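Local coordinates for putative sugar ABC transport system, substrate-binding protein (PDB 5IX8) that probably binds a sugar in the periplasm and delivers it to a membrane ABC transporter, at residues A[114-120]-A[286-292]; A[31-35]-A[312-316]; A[143-147]-A[190-195]. All coordinates share one frame; numbering follows the deposited sequence.

How the interactions relate
The protein has the two-lobed architecture of periplasmic binding proteins, each lobe a sheet flanked by helices. Interactions 1 and 2 lie in the lobe built on the parallel sheet that includes 17-22, 116-119 and 288-290, their centres about 21 Å apart, and helix 254-270 touches both. Interaction 3 lies in the other lobe, its centre about 30 Å from that of interaction 2 and slightly farther from that of interaction 1. In sequence, 31-35 and 312-316 enclose 114-120 and 286-292, which enclose 143-147 and 190-195. The chain returns to the first lobe with helix 254-270 and strand 288-290, lends strand 295-296 to the second sheet, and comes back with 312-316.

Interaction 1 (A[114-120]-A[286-292]); sequences IAFGVLQ and YPHFNVP
G117, V118 and L119 pair in parallel with H288, F289 and N290, the short strand axes only 11° apart. The backbone bonds start with G117 N to P287 O (2.9 Å) and F289 N to G117 O (2.9 Å). L119 N then meets F289 O at 2.8 Å, almost straight at 173°, and V291 N closes the series on L119 O at 2.9 Å.

At the start of the pairing, I114 sets CG2 over one face of the Y286 ring, 3.6 Å from its centroid, while CB reaches the rim at CD2. Y286 has CG wedged between its backbone N and carbonyl carbon (chi1 40°), which swings the ring across the neighbouring strand, against the bare CA of G117. The phenol end is held by S104 and by the backbone N of V109. On the sheet face shared by L119 and H288, L119 CD2 packs on H288 CB at 3.7 Å; the imidazole is fixed in rotation by ND1, which donates in the ring plane to Y286 O at 2.8 Å. V118 CG1 comes loosely to the edge of the F289 ring on the other face. Beyond the strands the amide of Q120 bonds V291 O from above the carbonyl plane, though Q120 is modelled in two conformers and this link is less certain.

Strand 288-290 is the outermost of the parallel sheet, 116-119 joining it to 101-105. Helix 254-270 covers one face, taking V118 on I261 and F289 on L260 and Y264.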
loop_
_atom_site.group_PDB
_atom_site.type_symbol
_atom_site.label_atom_id
_atom_site.label_comp_id
_atom_site.label_asym_id
_atom_site.label_seq_id
_atom_site.Cartn_x
_atom_site.Cartn_y
_atom_site.Cartn_z
ATOM N N ILE A 114 16.495 5.474 -6.777
ATOM C CA ILE A 114 15.894 4.144 -6.758
ATOM C C ILE A 114 16.078 3.488 -8.113
ATOM O O ILE A 114 15.941 4.138 -9.161
ATOM C CB ILE A 114 14.402 4.282 -6.397
ATOM C CG1 ILE A 114 14.223 4.798 -4.963
ATOM C CG2 ILE A 114 13.610 2.984 -6.662
ATOM C CD1 ILE A 114 14.554 3.755 -3.851
ATOM N N ALA A 115 16.422 2.192 -8.103
ATOM C CA ALA A 115 16.636 1.476 -9.366
ATOM C C ALA A 115 15.319 1.239 -10.095
ATOM O O ALA A 115 15.183 1.582 -11.282
ATOM C CB ALA A 115 17.367 0.154 -9.111
ATOM N N PHE A 116 14.329 0.676 -9.388
ATOM C CA PHE A 116 12.974 0.541 -9.915
ATOM C C PHE A 116 12.054 0.265 -8.739
ATOM O O PHE A 116 12.499 0.024 -7.615
ATOM C CB PHE A 116 12.838 -0.577 -10.978
ATOM C CG PHE A 116 13.105 -1.963 -10.444
ATOM C CD1 PHE A 116 14.399 -2.474 -10.420
ATOM C CD2 PHE A 116 12.075 -2.730 -9.916
ATOM C CE1 PHE A 116 14.647 -3.760 -9.903
ATOM C CE2 PHE A 116 12.310 -4.013 -9.443
ATOM C CZ PHE A 116 13.594 -4.523 -9.412
ATOM N N GLY A 117 10.755 0.307 -9.016
ATOM C CA GLY A 117 9.762 0.040 -8.002
ATOM C C GLY A 117 8.681 -0.900 -8.501
ATOM O O GLY A 117 8.487 -1.091 -9.703
ATOM N N VAL A 118 7.982 -1.504 -7.543
ATOM C CA VAL A 118 6.787 -2.289 -7.825
ATOM C C VAL A 118 5.758 -1.809 -6.832
ATOM O O VAL A 118 5.959 -1.962 -5.620
ATOM C CB VAL A 118 7.009 -3.807 -7.668
ATOM C CG1 VAL A 118 5.697 -4.529 -7.884
ATOM C CG2 VAL A 118 8.080 -4.336 -8.649
ATOM N N LEU A 119 4.680 -1.205 -7.327
ATOM C CA LEU A 119 3.693 -0.650 -6.389
ATOM C C LEU A 119 2.346 -0.589 -7.094
ATOM O O LEU A 119 2.010 -1.514 -7.833
ATOM C CB LEU A 119 4.171 0.706 -5.837
ATOM C CG LEU A 119 4.539 1.865 -6.786
ATOM C CD1 LEU A 119 4.389 3.181 -6.013
ATOM C CD2 LEU A 119 5.960 1.778 -7.323
ATOM N N GLN A 120 1.528 0.407 -6.757
ATOM C CA GLN A 120 0.283 0.681 -7.464
ATOM C C GLN A 120 0.132 2.183 -7.596
ATOM O O GLN A 120 0.858 2.955 -6.963
ATOM C CB GLN A 120 -0.951 0.111 -6.752
ATOM C CG GLN A 120 -1.149 -1.381 -6.898
ATOM C CD GLN A 120 -2.453 -1.855 -6.267
ATOM O OE1 GLN A 120 -2.763 -1.499 -5.148
ATOM N NE2 GLN A 120 -3.219 -2.633 -6.996
ATOM N N TYR A 286 11.086 7.168 -10.593
ATOM C CA TYR A 286 11.898 6.042 -11.039
ATOM C C TYR A 286 11.012 5.108 -11.843
ATOM O O TYR A 286 9.782 5.162 -11.734
ATOM C CB TYR A 286 12.536 5.292 -9.833
ATOM C CG TYR A 286 11.608 5.140 -8.648
ATOM C CD1 TYR A 286 10.707 4.063 -8.560
ATOM C CD2 TYR A 286 11.636 6.070 -7.597
ATOM C CE1 TYR A 286 9.853 3.938 -7.458
ATOM C CE2 TYR A 286 10.777 5.948 -6.497
ATOM C CZ TYR A 286 9.902 4.880 -6.423
ATOM O OH TYR A 286 9.051 4.783 -5.322
ATOM N N PRO A 287 11.602 4.258 -12.673
ATOM C CA PRO A 287 10.800 3.268 -13.410
ATOM C C PRO A 287 10.086 2.350 -12.440
ATOM O O PRO A 287 10.653 1.959 -11.425
ATOM C CB PRO A 287 11.848 2.493 -14.208
ATOM C CG PRO A 287 13.042 3.414 -14.252
ATOM C CD PRO A 287 13.047 4.109 -12.940
ATOM N N HIS A 288 8.825 2.020 -12.737
ATOM C CA HIS A 288 8.081 1.267 -11.738
ATOM C C HIS A 288 6.930 0.538 -12.402
ATOM O O HIS A 288 6.361 1.019 -13.392
ATOM C CB HIS A 288 7.548 2.183 -10.625
ATOM C CG HIS A 288 6.635 3.260 -11.098
ATOM N ND1 HIS A 288 7.095 4.407 -11.719
ATOM C CD2 HIS A 288 5.284 3.387 -11.013
ATOM C CE1 HIS A 288 6.061 5.181 -12.019
ATOM N NE2 HIS A 288 4.952 4.582 -11.616
ATOM N N PHE A 289 6.602 -0.636 -11.855
ATOM C CA PHE A 289 5.427 -1.379 -12.292
ATOM C C PHE A 289 4.289 -1.068 -11.352
ATOM O O PHE A 289 4.466 -1.122 -10.128
ATOM C CB PHE A 289 5.672 -2.893 -12.299
ATOM C CG PHE A 289 4.480 -3.686 -12.779
ATOM C CD1 PHE A 289 4.153 -3.715 -14.132
ATOM C CD2 PHE A 289 3.676 -4.385 -11.873
ATOM C CE1 PHE A 289 3.046 -4.427 -14.578
ATOM C CE2 PHE A 289 2.553 -5.086 -12.303
ATOM C CZ PHE A 289 2.238 -5.112 -13.663
ATOM N N ASN A 290 3.120 -0.780 -11.913
ATOM C CA ASN A 290 1.915 -0.578 -11.111
ATOM C C ASN A 290 1.014 -1.780 -11.293
ATOM O O ASN A 290 0.562 -2.029 -12.411
ATOM C CB ASN A 290 1.155 0.677 -11.545
ATOM C CG ASN A 290 1.815 1.984 -11.067
ATOM O OD1 ASN A 290 2.300 2.074 -9.958
ATOM N ND2 ASN A 290 1.829 2.995 -11.928
ATOM N N VAL A 291 0.725 -2.499 -10.209
ATOM C CA VAL A 291 -0.209 -3.627 -10.303
ATOM C C VAL A 291 -1.603 -3.083 -10.580
ATOM O O VAL A 291 -2.029 -2.132 -9.919
ATOM C CB VAL A 291 -0.199 -4.454 -9.018
ATOM C CG1 VAL A 291 -1.211 -5.603 -9.155
ATOM C CG2 VAL A 291 1.212 -5.008 -8.702
ATOM N N PRO A 292 -2.354 -3.641 -11.522
ATOM C CA PRO A 292 -3.682 -3.086 -11.805
ATOM C C PRO A 292 -4.583 -3.127 -10.580
ATOM O O PRO A 292 -4.461 -3.994 -9.708
ATOM C CB PRO A 292 -4.211 -3.981 -12.933
ATOM C CG PRO A 292 -2.976 -4.413 -13.658
ATOM C CD PRO A 292 -1.879 -4.525 -12.607
#

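Interaction 2 (A[31-35]-A[312-316])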
loop_
_atom_site.group_PDB
_atom_site.type_symbol
_atom_site.label_atom_id
_atom_site.label_comp_id
_atom_site.label_asym_id
_atom_site.label_seq_id
_atom_site.Cartn_x
_atom_site.Cartn_y
_atom_site.Cartn_z
ATOM N N LYS A 31 3.074 -6.799 5.245
ATOM C CA LYS A 31 3.314 -8.206 5.558
ATOM C C LYS A 31 3.108 -9.074 4.319
ATOM O O LYS A 31 3.852 -10.033 4.092
ATOM C CB LYS A 31 2.408 -8.653 6.727
ATOM C CG LYS A 31 2.785 -10.013 7.276
ATOM C CD LYS A 31 1.739 -10.574 8.275
ATOM C CE LYS A 31 1.532 -9.637 9.397
ATOM N NZ LYS A 31 0.512 -10.102 10.389
ATOM N N GLY A 32 2.109 -8.738 3.489
ATOM C CA GLY A 32 1.961 -9.401 2.198
ATOM C C GLY A 32 3.170 -9.234 1.293
ATOM O O GLY A 32 3.629 -10.191 0.654
ATOM N N ILE A 33 3.675 -8.007 1.178
ATOM C CA ILE A 33 4.875 -7.805 0.376
ATOM C C ILE A 33 6.006 -8.686 0.884
ATOM O O ILE A 33 6.674 -9.386 0.103
ATOM C CB ILE A 33 5.280 -6.323 0.371
ATOM C CG1 ILE A 33 4.170 -5.477 -0.247
ATOM C CG2 ILE A 33 6.620 -6.180 -0.335
ATOM C CD1 ILE A 33 4.455 -4.000 -0.149
ATOM N N ALA A 34 6.216 -8.694 2.206
ATOM C CA ALA A 34 7.289 -9.500 2.790
ATOM C C ALA A 34 7.079 -10.985 2.512
ATOM O O ALA A 34 8.020 -11.674 2.116
ATOM C CB ALA A 34 7.400 -9.255 4.295
ATOM N N TYR A 35 5.838 -11.478 2.673
ATOM C CA TYR A 35 5.534 -12.869 2.334
ATOM C C TYR A 35 5.815 -13.156 0.851
ATOM O O TYR A 35 6.403 -14.192 0.504
ATOM C CB TYR A 35 4.072 -13.202 2.664
ATOM C CG TYR A 35 3.715 -14.541 2.090
ATOM C CD1 TYR A 35 4.216 -15.711 2.666
ATOM C CD2 TYR A 35 2.925 -14.646 0.937
ATOM C CE1 TYR A 35 3.943 -16.946 2.091
ATOM C CE2 TYR A 35 2.645 -15.880 0.363
ATOM C CZ TYR A 35 3.155 -17.032 0.967
ATOM O OH TYR A 35 2.885 -18.288 0.459
ATOM N N PRO A 312 -1.371 -12.791 3.098
ATOM C CA PRO A 312 -0.379 -13.824 3.404
ATOM C C PRO A 312 -1.085 -15.006 4.043
ATOM O O PRO A 312 -2.209 -14.868 4.541
ATOM C CB PRO A 312 0.579 -13.140 4.396
ATOM C CG PRO A 312 0.053 -11.720 4.592
ATOM C CD PRO A 312 -1.345 -11.687 4.072
ATOM N N PRO A 313 -0.477 -16.176 4.043
ATOM C CA PRO A 313 -1.160 -17.356 4.589
ATOM C C PRO A 313 -1.486 -17.162 6.056
ATOM O O PRO A 313 -0.747 -16.496 6.789
ATOM C CB PRO A 313 -0.141 -18.481 4.394
ATOM C CG PRO A 313 0.768 -17.950 3.309
ATOM C CD PRO A 313 0.857 -16.493 3.536
ATOM N N GLN A 314 -2.625 -17.739 6.477
ATOM C CA GLN A 314 -2.959 -17.692 7.888
ATOM C C GLN A 314 -1.842 -18.372 8.621
ATOM O O GLN A 314 -1.421 -19.479 8.245
ATOM C CB GLN A 314 -4.268 -18.395 8.237
ATOM C CG GLN A 314 -4.508 -18.425 9.804
ATOM C CD GLN A 314 -4.972 -17.053 10.390
ATOM O OE1 GLN A 314 -4.504 -16.592 11.464
ATOM N NE2 GLN A 314 -5.903 -16.420 9.693
ATOM N N GLY A 315 -1.331 -17.700 9.630
ATOM C CA GLY A 315 -0.304 -18.296 10.419
ATOM C C GLY A 315 1.084 -18.043 9.925
ATOM O O GLY A 315 2.037 -18.513 10.560
ATOM N N TRP A 316 1.242 -17.312 8.820
ATOM C CA TRP A 316 2.579 -16.939 8.374
ATOM C C TRP A 316 3.106 -15.766 9.190
ATOM O O TRP A 316 2.390 -14.792 9.430
ATOM C CB TRP A 316 2.579 -16.548 6.894
ATOM C CG TRP A 316 4.001 -16.317 6.385
ATOM C CD1 TRP A 316 4.857 -17.261 5.937
ATOM C CD2 TRP A 316 4.700 -15.064 6.283
ATOM N NE1 TRP A 316 6.051 -16.691 5.567
ATOM C CE2 TRP A 316 5.979 -15.342 5.762
ATOM C CE3 TRP A 316 4.353 -13.741 6.532
ATOM C CZ2 TRP A 316 6.916 -14.344 5.496
ATOM C CZ3 TRP A 316 5.291 -12.761 6.310
ATOM C CH2 TRP A 316 6.548 -13.056 5.778
HETATM O O HOH W 1 1.001 -12.945 10.629
#
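G32 in helix 28-43 and P312 bring the two backbones nearest, CA atoms 5.1 Å apart, and the C-terminal segment then folds through a type II beta turn, P313 to W316, beside the helix.

Y35 and W316 carry most of the contact. P313 lies over one face of the Y35 ring in a CH-pi contact, CD standing 3.4 Å from the centroid, nearly over the centre. At the rim the same ring meets W316 edge-to-face: Y35 CD1 lies above the indole, the centroid of its five-membered ring 4.8 Å from that of Y35 and the planes at 76°. Y35 CB also sits over the six-membered ring of W316, 3.8 Å from its centroid, and touches P312 CB on another side. The tyrosine CG lies opposite its backbone N (chi1 170°), which sends the ring out from the helix with P313 over its face and the indole at its edge.

K31, one turn earlier, runs past the tryptophan in the reverse direction; its CG reaches the indole edge in plane at CZ3, 3.8 Å away. The chain bends at chi3 and the ammonium is tied to W316 indirectly: K31 NZ donates to a water at 2.9 Å, and that water donates to W316 O at 2.6 Å. No direct hydrogen bond joins the two segments.

The loop following helix 306-309 packs on helix 28-43, while Y35 additionally touches V255 and R259 of helix 254-270.

Interaction 3 (A[143-147]-A[190-195])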
loop_
_atom_site.group_PDB
_atom_site.type_symbol
_atom_site.label_atom_id
_atom_site.label_comp_id
_atom_site.label_asym_id
_atom_site.label_seq_id
_atom_site.Cartn_x
_atom_site.Cartn_y
_atom_site.Cartn_z
ATOM N N VAL A 143 -19.808 13.570 2.698
ATOM C CA VAL A 143 -18.771 12.564 2.850
ATOM C C VAL A 143 -17.723 13.108 3.818
ATOM O O VAL A 143 -17.099 14.145 3.544
ATOM C CB VAL A 143 -18.113 12.229 1.496
ATOM C CG1 VAL A 143 -17.018 11.151 1.678
ATOM C CG2 VAL A 143 -19.184 11.789 0.441
ATOM N N ILE A 144 -17.522 12.415 4.938
ATOM C CA ILE A 144 -16.410 12.723 5.837
ATOM C C ILE A 144 -15.127 12.184 5.227
ATOM O O ILE A 144 -15.072 11.005 4.829
ATOM C CB ILE A 144 -16.645 12.091 7.214
ATOM C CG1 ILE A 144 -17.730 12.850 7.984
ATOM C CG2 ILE A 144 -15.318 12.025 8.001
ATOM C CD1 ILE A 144 -18.426 12.011 9.092
ATOM N N VAL A 145 -14.079 13.016 5.201
ATOM C CA VAL A 145 -12.770 12.617 4.691
ATOM C C VAL A 145 -11.799 12.505 5.864
ATOM O O VAL A 145 -11.568 13.487 6.577
ATOM C CB VAL A 145 -12.241 13.596 3.632
ATOM C CG1 VAL A 145 -10.818 13.183 3.210
ATOM C CG2 VAL A 145 -13.198 13.669 2.396
ATOM N N VAL A 146 -11.254 11.306 6.074
ATOM C CA VAL A 146 -10.221 11.028 7.079
ATOM C C VAL A 146 -9.023 10.629 6.226
ATOM O O VAL A 146 -8.947 9.468 5.803
ATOM C CB VAL A 146 -10.639 9.913 8.057
ATOM C CG1 VAL A 146 -9.498 9.539 9.032
ATOM C CG2 VAL A 146 -11.854 10.315 8.869
ATOM N N PRO A 147 -8.114 11.552 5.890
ATOM C CA PRO A 147 -7.205 11.344 4.759
ATOM C C PRO A 147 -5.937 10.592 5.082
ATOM O O PRO A 147 -5.197 10.245 4.152
ATOM C CB PRO A 147 -6.829 12.776 4.358
ATOM C CG PRO A 147 -6.833 13.506 5.646
ATOM C CD PRO A 147 -8.105 12.958 6.330
ATOM N N GLN A 190 -10.520 10.186 15.132
ATOM C CA GLN A 190 -10.812 11.182 14.108
ATOM C C GLN A 190 -12.231 11.033 13.583
ATOM O O GLN A 190 -12.899 12.042 13.307
ATOM C CB GLN A 190 -9.806 11.097 12.969
ATOM C CG GLN A 190 -8.401 11.520 13.407
ATOM C CD GLN A 190 -7.412 11.491 12.282
ATOM O OE1 GLN A 190 -7.727 11.815 11.097
ATOM N NE2 GLN A 190 -6.176 11.131 12.629
ATOM N N THR A 191 -12.707 9.797 13.421
ATOM C CA THR A 191 -14.040 9.634 12.854
ATOM C C THR A 191 -15.089 9.985 13.891
ATOM O O THR A 191 -16.131 10.576 13.558
ATOM C CB THR A 191 -14.238 8.205 12.329
ATOM O OG1 THR A 191 -13.191 7.914 11.396
ATOM C CG2 THR A 191 -15.595 8.088 11.602
ATOM N N GLN A 192 -14.824 9.666 15.153
ATOM C CA GLN A 192 -15.781 10.047 16.186
ATOM C C GLN A 192 -15.962 11.565 16.222
ATOM O O GLN A 192 -17.090 12.079 16.314
ATOM C CB GLN A 192 -15.291 9.521 17.536
ATOM C CG GLN A 192 -16.212 9.798 18.680
ATOM C CD GLN A 192 -16.012 8.780 19.776
ATOM O OE1 GLN A 192 -15.025 8.835 20.513
ATOM N NE2 GLN A 192 -16.914 7.809 19.853
ATOM N N ASP A 193 -14.852 12.293 16.147
ATOM C CA ASP A 193 -14.899 13.745 16.118
ATOM C C ASP A 193 -15.627 14.255 14.871
ATOM O O ASP A 193 -16.518 15.119 14.962
ATOM C CB ASP A 193 -13.453 14.227 16.168
ATOM C CG ASP A 193 -13.325 15.700 16.133
ATOM O OD1 ASP A 193 -13.614 16.337 17.159
ATOM O OD2 ASP A 193 -12.885 16.214 15.084
ATOM N N LEU A 194 -15.290 13.704 13.692
ATOM C CA LEU A 194 -15.912 14.224 12.473
ATOM C C LEU A 194 -17.377 13.817 12.340
ATOM O O LEU A 194 -18.159 14.600 11.778
ATOM C CB LEU A 194 -15.116 13.812 11.227
ATOM C CG LEU A 194 -13.824 14.642 11.138
ATOM C CD1 LEU A 194 -12.742 13.892 10.309
ATOM C CD2 LEU A 194 -14.115 16.049 10.584
ATOM N N LEU A 195 -17.795 12.661 12.895
ATOM C CA LEU A 195 -19.234 12.336 12.870
ATOM C C LEU A 195 -20.025 13.338 13.689
ATOM O O LEU A 195 -21.138 13.743 13.305
ATOM C CB LEU A 195 -19.495 10.917 13.404
ATOM C CG LEU A 195 -19.103 9.760 12.482
ATOM C CD1 LEU A 195 -19.058 8.489 13.301
ATOM C CD2 LEU A 195 -20.094 9.664 11.328
#
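I144 and L194 meet at the tight end of this contact, where I144 CG2 presses on L194 CB at 3.7 Å. The other branch of I144 reaches further along the helix: CD1 touches L195 CD2 at 3.6 Å, the two side chains crossing at about a right angle. With CG1 anti to the carbonyl carbon (chi1 -73°), I144 sends CD1 to L195, while CG2, anti to the backbone N, is left for L194. Solvent reaches the contact at this end, through the partly exposed L194.

Toward Q190 the fit is looser and more polar, but still buried. V146 CG2 comes to L194 CD1 at 4.0 Å and to T191 OG1 at 3.7 Å, a van der Waals touch; the hydroxyl is hydrogen-bonded to G187 O one turn back. V146 CG1 rests on Q190 OE1 at 3.5 Å. D193, on the helix side turned away from the strand, forms a salt bridge with R197. No hydrogen bond crosses between the segments.

The axes of 190-195 and 143-145 approach to 9.3 Å at 140°; helix 184-197 covers one face of the mixed sheet. I144 also touches A201 and V204 of strand 201-205, and helix 209-221 flanks T191 and L195 through A218.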